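Local atomic coordinates of histidine acid phosphatase (Hafnia alvei, PDB entry 4ARU), a protein that belongs to branch 2 of the histidine phosphatase superfamily, the histidine acid phosphatases, and is also known as a phytase. Residues Lys268-Pro273 with Val406-Leu412; Ala145-Ala150 with Asp258-Pro264. All coordinates share one frame; numbering follows the deposited sequence. Where two conformers were deposited one is given.

In the fold
Both contacts are partly buried and lie along one run of chain: contact 2 spans the break between helix 243-262 and helix 264-282, and contact 1 begins four residues into the second of these helices. Their centres are about 17 Å apart. Contact 2 is helix against helix, with helix 139-150 crossing the last turn of helix 243-262, and its polar grip is a glutamine amide on a carboxylate already paired with an arginine. Contact 1 instead lays the C-terminal tail on a helix, combining a threonine relay, a water-bridged charge pair and a disulfide sulfur beside a histidine ring.

Contact 1. Residues Lys268-Pro273 with Val406-Leu412; sequences KHNGTP and VEPACQL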
ATOM      1  N   LYS A 268      12.560  -4.969   5.740  1.00  9.06           N
ATOM      2  CA  LYS A 268      12.471  -5.903   6.867  1.00  9.73           C
ATOM      3  C   LYS A 268      12.439  -5.178   8.194  1.00 10.28           C
ATOM      4  O   LYS A 268      11.875  -5.717   9.154  1.00 10.39           O
ATOM      5  CB  LYS A 268      13.578  -6.947   6.843  1.00 11.11           C
ATOM      6  CG  LYS A 268      14.927  -6.395   7.205  1.00 12.48           C
ATOM      7  CD  LYS A 268      16.023  -7.375   6.886  1.00 14.13           C
ATOM      8  CE  LYS A 268      17.326  -6.939   7.482  1.00 15.67           C
ATOM      9  NZ  LYS A 268      18.414  -7.961   7.361  1.00 17.38           N
ATOM     10  N   HIS A 269      13.020  -3.977   8.284  1.00 10.28           N
ATOM     11  CA  HIS A 269      12.982  -3.232   9.544  1.00 10.78           C
ATOM     12  C   HIS A 269      11.596  -2.655   9.753  1.00 10.88           C
ATOM     13  O   HIS A 269      11.178  -2.516  10.905  1.00 12.54           O
ATOM     14  CB  HIS A 269      14.059  -2.145   9.606  1.00 11.17           C
ATOM     15  CG  HIS A 269      15.407  -2.663   9.951  1.00 11.69           C
ATOM     16  ND1 HIS A 269      16.269  -3.219   9.018  1.00 11.90           N
ATOM     17  CD2 HIS A 269      16.055  -2.728  11.136  1.00 12.53           C
ATOM     18  CE1 HIS A 269      17.362  -3.632   9.624  1.00 12.86           C
ATOM     19  NE2 HIS A 269      17.283  -3.304  10.899  1.00 13.24           N
ATOM     20  N   ASN A 270      10.905  -2.264   8.689  1.00 10.18           N
ATOM     21  CA  ASN A 270       9.590  -1.636   8.814  1.00 10.53           C
ATOM     22  C   ASN A 270       8.459  -2.640   8.729  1.00  9.05           C
ATOM     23  O   ASN A 270       7.352  -2.351   9.205  1.00  8.49           O
ATOM     24  CB  ASN A 270       9.431  -0.545   7.771  1.00 11.80           C
ATOM     25  CG  ASN A 270      10.328   0.656   8.027  1.00 15.49           C
ATOM     26  OD1 ASN A 270      10.088   1.420   8.937  1.00 20.96           O
ATOM     27  ND2 ASN A 270      11.380   0.817   7.223  1.00 19.00           N
ATOM     28  N   GLY A 271       8.742  -3.815   8.147  1.00  7.98           N
ATOM     29  CA  GLY A 271       7.735  -4.789   7.803  1.00  7.18           C
ATOM     30  C   GLY A 271       7.672  -6.060   8.610  1.00  6.85           C
ATOM     31  O   GLY A 271       6.762  -6.862   8.405  1.00  6.48           O
ATOM     32  N   THR A 272       8.636  -6.281   9.472  1.00  7.27           N
ATOM     33  CA  THR A 272       8.711  -7.540  10.232  1.00  7.36           C
ATOM     34  C   THR A 272       7.425  -7.790  11.041  1.00  7.32           C
ATOM     35  O   THR A 272       6.851  -8.876  10.942  1.00  7.06           O
ATOM     36  CB  THR A 272      10.021  -7.677  11.022  1.00  7.86           C
ATOM     37  OG1 THR A 272      11.050  -8.024  10.079  1.00  7.80           O
ATOM     38  CG2 THR A 272       9.949  -8.741  12.002  1.00  8.24           C
ATOM     39  N   PRO A 273       6.968  -6.814  11.842  1.00  7.56           N
ATOM     40  CA  PRO A 273       5.748  -7.112  12.587  1.00  7.76           C
ATOM     41  C   PRO A 273       4.583  -7.498  11.720  1.00  7.40           C
ATOM     42  O   PRO A 273       3.841  -8.448  12.063  1.00  7.57           O
ATOM     43  CB  PRO A 273       5.507  -5.810  13.367  1.00  7.86           C
ATOM     44  CG  PRO A 273       6.920  -5.353  13.661  1.00  8.19           C
ATOM     45  CD  PRO A 273       7.649  -5.607  12.337  1.00  7.91           C
ATOM     46  N   VAL A 406      12.375 -11.992   7.892  1.00 12.14           N
ATOM     47  CA  VAL A 406      12.188 -11.100   9.025  1.00 11.87           C
ATOM     48  C   VAL A 406      13.513 -10.702   9.627  1.00 12.27           C
ATOM     49  O   VAL A 406      14.539 -11.408   9.521  1.00 12.89           O
ATOM     50  CB  VAL A 406      11.249 -11.699  10.096  1.00 11.82           C
ATOM     51  CG1 VAL A 406       9.823 -11.806   9.543  1.00 11.25           C
ATOM     52  CG2 VAL A 406      11.805 -12.988  10.635  1.00 12.59           C
ATOM     53  N   GLU A 407      13.483  -9.544  10.277  1.00 12.34           N
ATOM     54  CA  GLU A 407      14.584  -9.089  11.110  1.00 13.27           C
ATOM     55  C   GLU A 407      14.262  -9.396  12.576  1.00 13.29           C
ATOM     56  O   GLU A 407      13.339  -8.821  13.118  1.00 12.35           O
ATOM     57  CB  GLU A 407      14.791  -7.604  10.940  1.00 14.16           C
ATOM     58  CG  GLU A 407      15.806  -6.928  11.854  1.00 16.11           C
ATOM     59  CD  GLU A 407      17.098  -7.709  12.005  1.00 18.67           C
ATOM     60  OE1 GLU A 407      17.750  -7.924  10.922  1.00 21.07           O
ATOM     61  OE2 GLU A 407      17.488  -8.131  13.153  1.00 21.32           O
ATOM     62  N   PRO A 408      14.986 -10.314  13.193  1.00 13.86           N
ATOM     63  CA  PRO A 408      14.619 -10.662  14.561  1.00 14.43           C
ATOM     64  C   PRO A 408      14.580  -9.492  15.544  1.00 14.64           C
ATOM     65  O   PRO A 408      13.763  -9.503  16.468  1.00 15.05           O
ATOM     66  CB  PRO A 408      15.697 -11.635  14.970  1.00 15.40           C
ATOM     67  CG  PRO A 408      16.130 -12.274  13.695  1.00 15.29           C
ATOM     68  CD  PRO A 408      16.071 -11.176  12.692  1.00 14.55           C
ATOM     69  N   ALA A 409      15.457  -8.500  15.386  1.00 14.51           N
ATOM     70  CA  ALA A 409      15.450  -7.334  16.282  1.00 14.74           C
ATOM     71  C   ALA A 409      14.182  -6.501  16.180  1.00 13.70           C
ATOM     72  O   ALA A 409      13.919  -5.689  17.080  1.00 13.94           O
ATOM     73  CB  ALA A 409      16.672  -6.456  16.022  1.00 15.12           C
ATOM     74  N   CYS A 410      13.397  -6.696  15.110  1.00 12.86           N
ATOM     75  CA  CYS A 410      12.223  -5.902  14.854  1.00 12.61           C
ATOM     76  C   CYS A 410      10.930  -6.638  15.134  1.00 12.37           C
ATOM     77  O   CYS A 410       9.872  -6.112  14.815  1.00 11.60           O
ATOM     78  CB  CYS A 410      12.266  -5.485  13.388  1.00 12.40           C
ATOM     79  SG  CYS A 410      13.658  -4.385  13.003  1.00 13.81           S
ATOM     80  N   GLN A 411      11.029  -7.835  15.721  1.00 13.41           N
ATOM     81  CA  GLN A 411       9.853  -8.558  16.198  1.00 13.97           C
ATOM     82  C   GLN A 411       9.237  -7.836  17.394  1.00 15.17           C
ATOM     83  O   GLN A 411       9.946  -7.238  18.201  1.00 16.05           O
ATOM     84  CB  GLN A 411      10.201 -10.000  16.549  1.00 14.59           C
ATOM     85  CG  GLN A 411      10.671 -10.815  15.361  1.00 14.34           C
ATOM     86  CD  GLN A 411       9.550 -11.361  14.465  1.00 14.03           C
ATOM     87  OE1 GLN A 411       8.350 -10.985  14.544  1.00 15.59           O
ATOM     88  NE2 GLN A 411       9.943 -12.220  13.552  1.00 14.03           N
ATOM     89  N   LEU A 412       7.905  -7.850  17.461  1.00 15.56           N
ATOM     90  CA  LEU A 412       7.238  -7.204  18.593  1.00 17.10           C
ATOM     91  C   LEU A 412       7.535  -7.960  19.875  1.00 19.88           C
ATOM     92  O   LEU A 412       7.408  -9.181  19.911  1.00 19.21           O
ATOM     93  CB  LEU A 412       5.746  -7.074  18.332  1.00 16.58           C
ATOM     94  CG  LEU A 412       5.340  -6.216  17.142  1.00 16.15           C
ATOM     95  CD1 LEU A 412       3.829  -6.092  17.068  1.00 16.47           C
ATOM     96  CD2 LEU A 412       6.015  -4.840  17.130  1.00 16.30           C
TER
HETATM   97  O   HOH W   1      19.661  -6.305   9.505  1.00 34.13           O
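The C-terminal tail of this histidine acid phosphatase, after leaving helix 395-405, folds back on helix 264-282, and Thr272 receives it with a relay of two hydrogen bonds. Glu407 N donates to Thr272 OG1 over 2.9 Å, almost straight at 174°. The same hydroxyl passes its own proton to Lys268 O one turn earlier, in the carbonyl plane and on a lone pair. With chi1 at -76°, OG1 stands beside the backbone N, within range of that carbonyl, while CG2 points to the tail and packs 3.6 Å from Gln411 CD. The Gln411 amide finds its polar partner in Gln276.

The first torsion of Glu407 sets CG anti to the backbone N, over one face of the His269 ring, 4.2 Å from its centroid, in a CH-pi contact displaced toward the rim; the bend at chi2 then turns the carboxylate toward Lys268. The carboxylate lies within 19° of the ring plane. OE1 forms a long salt bridge with the extended chain of Lys268, 3.6 Å from NZ, and a water joins the two by accepting from NZ and donating to OE1. OE2, on its anti side, takes Ala409 N and ties the carboxylate to the 3-10 turn.

Cys410, disulfide-bonded to Cys135, places SG 3.5 Å from His269 CD2, oblique to the ring; His269 ND1 is bonded to Tyr265 O. Farther along, Pro273 CG meets Leu412 CD2 at 3.6 Å, the two side chains nearly perpendicular. Met316 of helix 307-317 touches Lys268, Thr272 and Val406.

The hydroxyl of Thr272 thus joins the tail to the helix directly, the long charge pair is supplemented by a water, and the disulfide ties Cys410 to Cys135, outside both segments. Satisfaction is incomplete: the contact buries His269 O and Cys410 O, neither of which has a hydrogen-bonding partner in the model.

Contact 2. Residues Ala145-Ala150 with Asp258-Pro264; sequences AVEKQA and DLMSRTP
Gln149 of helix 139-150 reaches across to the last turn of helix 243-262 as a knob in a hole formed by Asp258, Leu259 and Arg262 of that helix and Pro264, which starts the next helix. The helix segments approach to 9.1 Å between axes, their N-to-C directions 125° apart. Gln149 NE2 donates to Asp258 OD1 at 3.1 Å, with a bent N-H...O angle of 141°. The oxygen lies close to the amide plane, yet the amide nitrogen comes from above the carboxylate plane; a second bond, to OD2, is weak. CG of Gln149 leaves anti to the backbone N and the chain then bends at chi2 (80°), which carries the amide over Thr263. There the two side chains run past each other in opposite directions, with Thr263 OG1 only 3.2 Å from Gln149 CB. Beside Thr263, Gln149 OE1 lies 3.5 Å from Pro264 CD.

Around this polar centre the packing is apolar. Leu259 CD2 sits 3.8 Å from Ala150 CB, Thr263 CG2 fits against Ala145 CB, and Val146 faces Leu259 more loosely. Strand 198-201 extends this patch, Leu199 touching Val146.

Arg262, itself a wall of the hole, also holds the acceptor: its NH1, with OD1 in the guanidinium plane, makes a 2.8 Å salt bridge to Asp258 OD1. That oxygen thus takes two donors, which probably stabilises its negative charge. Arg262 is itself steadied by Ser314, whose OG meets its NE. The helix widens into a pi-type turn over residues 258-262 before it gives way at Thr263, the residue just before helix 264-282, where OG1 turns back to donate to Leu259 O. A water completes the set, accepting from Gln149 NE2 and donating to Arg262 O at 2.8 Å.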
ATOM      1  N   ALA A 145      22.257   0.016   1.055  1.00 11.43           N
ATOM      2  CA  ALA A 145      21.152  -0.812   0.583  1.00 10.68           C
ATOM      3  C   ALA A 145      20.332  -0.104  -0.499  1.00  9.91           C
ATOM      4  O   ALA A 145      19.899  -0.712  -1.478  1.00  9.40           O
ATOM      5  CB  ALA A 145      20.265  -1.215   1.766  1.00 10.79           C
ATOM      6  N   VAL A 146      20.095   1.198  -0.347  1.00  9.69           N
ATOM      7  CA  VAL A 146      19.352   1.958  -1.325  1.00  9.27           C
ATOM      8  C   VAL A 146      20.150   2.031  -2.637  1.00  9.68           C
ATOM      9  O   VAL A 146      19.575   1.868  -3.725  1.00  9.30           O
ATOM     10  CB  VAL A 146      18.965   3.339  -0.779  1.00  9.07           C
ATOM     11  CG1 VAL A 146      18.381   4.214  -1.879  1.00  8.76           C
ATOM     12  CG2 VAL A 146      17.962   3.195   0.367  1.00  8.97           C
ATOM     13  N   GLU A 147      21.458   2.229  -2.537  1.00 10.94           N
ATOM     14  CA  GLU A 147      22.283   2.242  -3.753  1.00 11.94           C
ATOM     15  C   GLU A 147      22.217   0.901  -4.459  1.00 12.10           C
ATOM     16  O   GLU A 147      22.089   0.856  -5.704  1.00 11.58           O
ATOM     17  CB  GLU A 147      23.712   2.629  -3.432  1.00 13.61           C
ATOM     18  CG  GLU A 147      24.561   2.605  -4.698  1.00 14.85           C
ATOM     19  CD  GLU A 147      25.911   3.267  -4.572  1.00 16.59           C
ATOM     20  OE1 GLU A 147      26.089   4.167  -3.714  1.00 18.16           O
ATOM     21  OE2 GLU A 147      26.826   2.905  -5.368  1.00 18.77           O
ATOM     22  N   LYS A 148      22.242  -0.186  -3.699  1.00 12.49           N
ATOM     23  CA  LYS A 148      22.140  -1.524  -4.270  1.00 13.81           C
ATOM     24  C   LYS A 148      20.814  -1.708  -4.998  1.00 12.70           C
ATOM     25  O   LYS A 148      20.730  -2.241  -6.107  1.00 12.90           O
ATOM     26  CB  LYS A 148      22.319  -2.565  -3.179  1.00 16.22           C
ATOM     27  CG  LYS A 148      22.309  -4.002  -3.680  1.00 19.05           C
ATOM     28  CD  LYS A 148      22.377  -4.953  -2.487  1.00 22.46           C
ATOM     29  CE  LYS A 148      21.991  -6.383  -2.851  1.00 25.05           C
ATOM     30  NZ  LYS A 148      23.024  -6.948  -3.750  1.00 27.55           N
ATOM     31  N   GLN A 149      19.740  -1.263  -4.379  1.00 11.44           N
ATOM     32  CA  GLN A 149      18.417  -1.393  -4.980  1.00 11.06           C
ATOM     33  C   GLN A 149      18.358  -0.573  -6.273  1.00 10.98           C
ATOM     34  O   GLN A 149      17.780  -1.007  -7.243  1.00 11.46           O
ATOM     35  CB  GLN A 149      17.300  -0.939  -4.003  1.00 10.78           C
ATOM     36  CG  GLN A 149      15.885  -1.246  -4.481  1.00 10.53           C
ATOM     37  CD  GLN A 149      15.465  -2.685  -4.254  1.00 11.34           C
ATOM     38  OE1 GLN A 149      16.217  -3.540  -3.818  1.00 12.45           O
ATOM     39  NE2 GLN A 149      14.220  -2.910  -4.440  1.00 11.72           N
ATOM     40  N   ALA A 150      18.912   0.638  -6.268  1.00 10.90           N
ATOM     41  CA  ALA A 150      18.893   1.509  -7.454  1.00 11.23           C
ATOM     42  C   ALA A 150      19.836   0.979  -8.543  1.00 11.96           C
ATOM     43  O   ALA A 150      19.582   1.202  -9.727  1.00 13.31           O
ATOM     44  CB  ALA A 150      19.319   2.921  -7.086  1.00 11.57           C
ATOM     45  N   ASP A 258      10.026   1.757  -4.691  1.00  7.66           N
ATOM     46  CA  ASP A 258      10.951   0.637  -4.811  1.00  8.29           C
ATOM     47  C   ASP A 258      12.188   0.898  -3.955  1.00  8.48           C
ATOM     48  O   ASP A 258      12.661   0.031  -3.204  1.00  9.14           O
ATOM     49  CB  ASP A 258      11.364   0.452  -6.265  1.00  9.19           C
ATOM     50  CG  ASP A 258      12.233  -0.774  -6.460  1.00 10.73           C
ATOM     51  OD1 ASP A 258      11.831  -1.900  -6.053  1.00 12.52           O
ATOM     52  OD2 ASP A 258      13.360  -0.647  -6.955  1.00 13.18           O
ATOM     53  N   LEU A 259      12.699   2.123  -4.016  1.00  7.97           N
ATOM     54  CA  LEU A 259      13.909   2.455  -3.334  1.00  8.45           C
ATOM     55  C   LEU A 259      13.756   2.641  -1.830  1.00  8.17           C
ATOM     56  O   LEU A 259      14.597   2.193  -1.034  1.00  8.52           O
ATOM     57  CB  LEU A 259      14.520   3.742  -3.943  1.00  8.59           C
ATOM     58  CG  LEU A 259      14.949   3.613  -5.403  1.00  9.29           C
ATOM     59  CD1 LEU A 259      15.559   4.948  -5.864  1.00 10.13           C
ATOM     60  CD2 LEU A 259      15.861   2.438  -5.710  1.00  9.85           C
ATOM     61  N   MET A 260      12.686   3.309  -1.433  0.50  7.69           N
ATOM     62  CA  MET A 260      12.529   3.743  -0.049  0.50  7.85           C
ATOM     63  C   MET A 260      11.664   2.801   0.788  0.50  8.04           C
ATOM     64  O   MET A 260      11.663   2.876   2.020  0.50  8.31           O
ATOM     65  CB  MET A 260      11.992   5.176  -0.041  0.50  7.63           C
ATOM     66  CG  MET A 260      12.888   6.152  -0.818  0.50  7.67           C
ATOM     67  SD  MET A 260      14.663   6.085  -0.527  0.50  8.27           S
ATOM     68  CE  MET A 260      14.604   6.324   1.240  0.50  9.04           C
ATOM     69  N   SER A 261      10.957   1.894   0.135  1.00  8.04           N
ATOM     70  CA  SER A 261      10.124   0.929   0.830  1.00  8.15           C
ATOM     71  C   SER A 261      10.332  -0.539   0.450  1.00  8.08           C
ATOM     72  O   SER A 261      10.131  -1.418   1.307  1.00  7.98           O
ATOM     73  CB  SER A 261       8.655   1.294   0.684  1.00  8.19           C
ATOM     74  OG  SER A 261       8.417   2.540   1.375  1.00  8.86           O
ATOM     75  N   ARG A 262      10.724  -0.848  -0.777  1.00  7.72           N
ATOM     76  CA  ARG A 262      10.954  -2.240  -1.158  1.00  8.12           C
ATOM     77  C   ARG A 262      12.339  -2.751  -0.886  1.00  8.64           C
ATOM     78  O   ARG A 262      12.526  -3.917  -0.654  1.00  9.56           O
ATOM     79  CB  ARG A 262      10.601  -2.509  -2.637  1.00  7.96           C
ATOM     80  CG  ARG A 262       9.159  -2.215  -2.995  1.00  8.00           C
ATOM     81  CD  ARG A 262       8.765  -2.758  -4.379  1.00  8.10           C
ATOM     82  NE  ARG A 262       8.818  -4.211  -4.353  1.00  8.93           N
ATOM     83  CZ  ARG A 262       9.813  -4.969  -4.805  1.00  9.53           C
ATOM     84  NH1 ARG A 262      10.890  -4.469  -5.358  1.00 10.06           N
ATOM     85  NH2 ARG A 262       9.778  -6.269  -4.616  1.00 10.65           N
ATOM     86  N   THR A 263      13.316  -1.872  -0.926  1.00  8.41           N
ATOM     87  CA  THR A 263      14.698  -2.244  -0.569  1.00  8.84           C
ATOM     88  C   THR A 263      14.747  -3.185   0.639  1.00  9.36           C
ATOM     89  O   THR A 263      14.260  -2.782   1.681  1.00  9.02           O
ATOM     90  CB  THR A 263      15.489  -0.979  -0.204  1.00  8.92           C
ATOM     91  OG1 THR A 263      15.624  -0.186  -1.380  1.00  8.81           O
ATOM     92  CG2 THR A 263      16.881  -1.302   0.383  1.00  9.69           C
ATOM     93  N   PRO A 264      15.261  -4.413   0.504  1.00  9.91           N
ATOM     94  CA  PRO A 264      15.054  -5.398   1.578  1.00 10.71           C
ATOM     95  C   PRO A 264      15.506  -4.939   2.985  1.00 10.92           C
ATOM     96  O   PRO A 264      14.793  -5.159   3.945  1.00 10.77           O
ATOM     97  CB  PRO A 264      15.792  -6.628   1.085  1.00 11.54           C
ATOM     98  CG  PRO A 264      15.543  -6.547  -0.400  1.00 11.05           C
ATOM     99  CD  PRO A 264      15.728  -5.086  -0.741  1.00 10.29           C
TER
HETATM  100  O   HOH W   2      13.085  -5.388  -3.023  1.00 14.89           O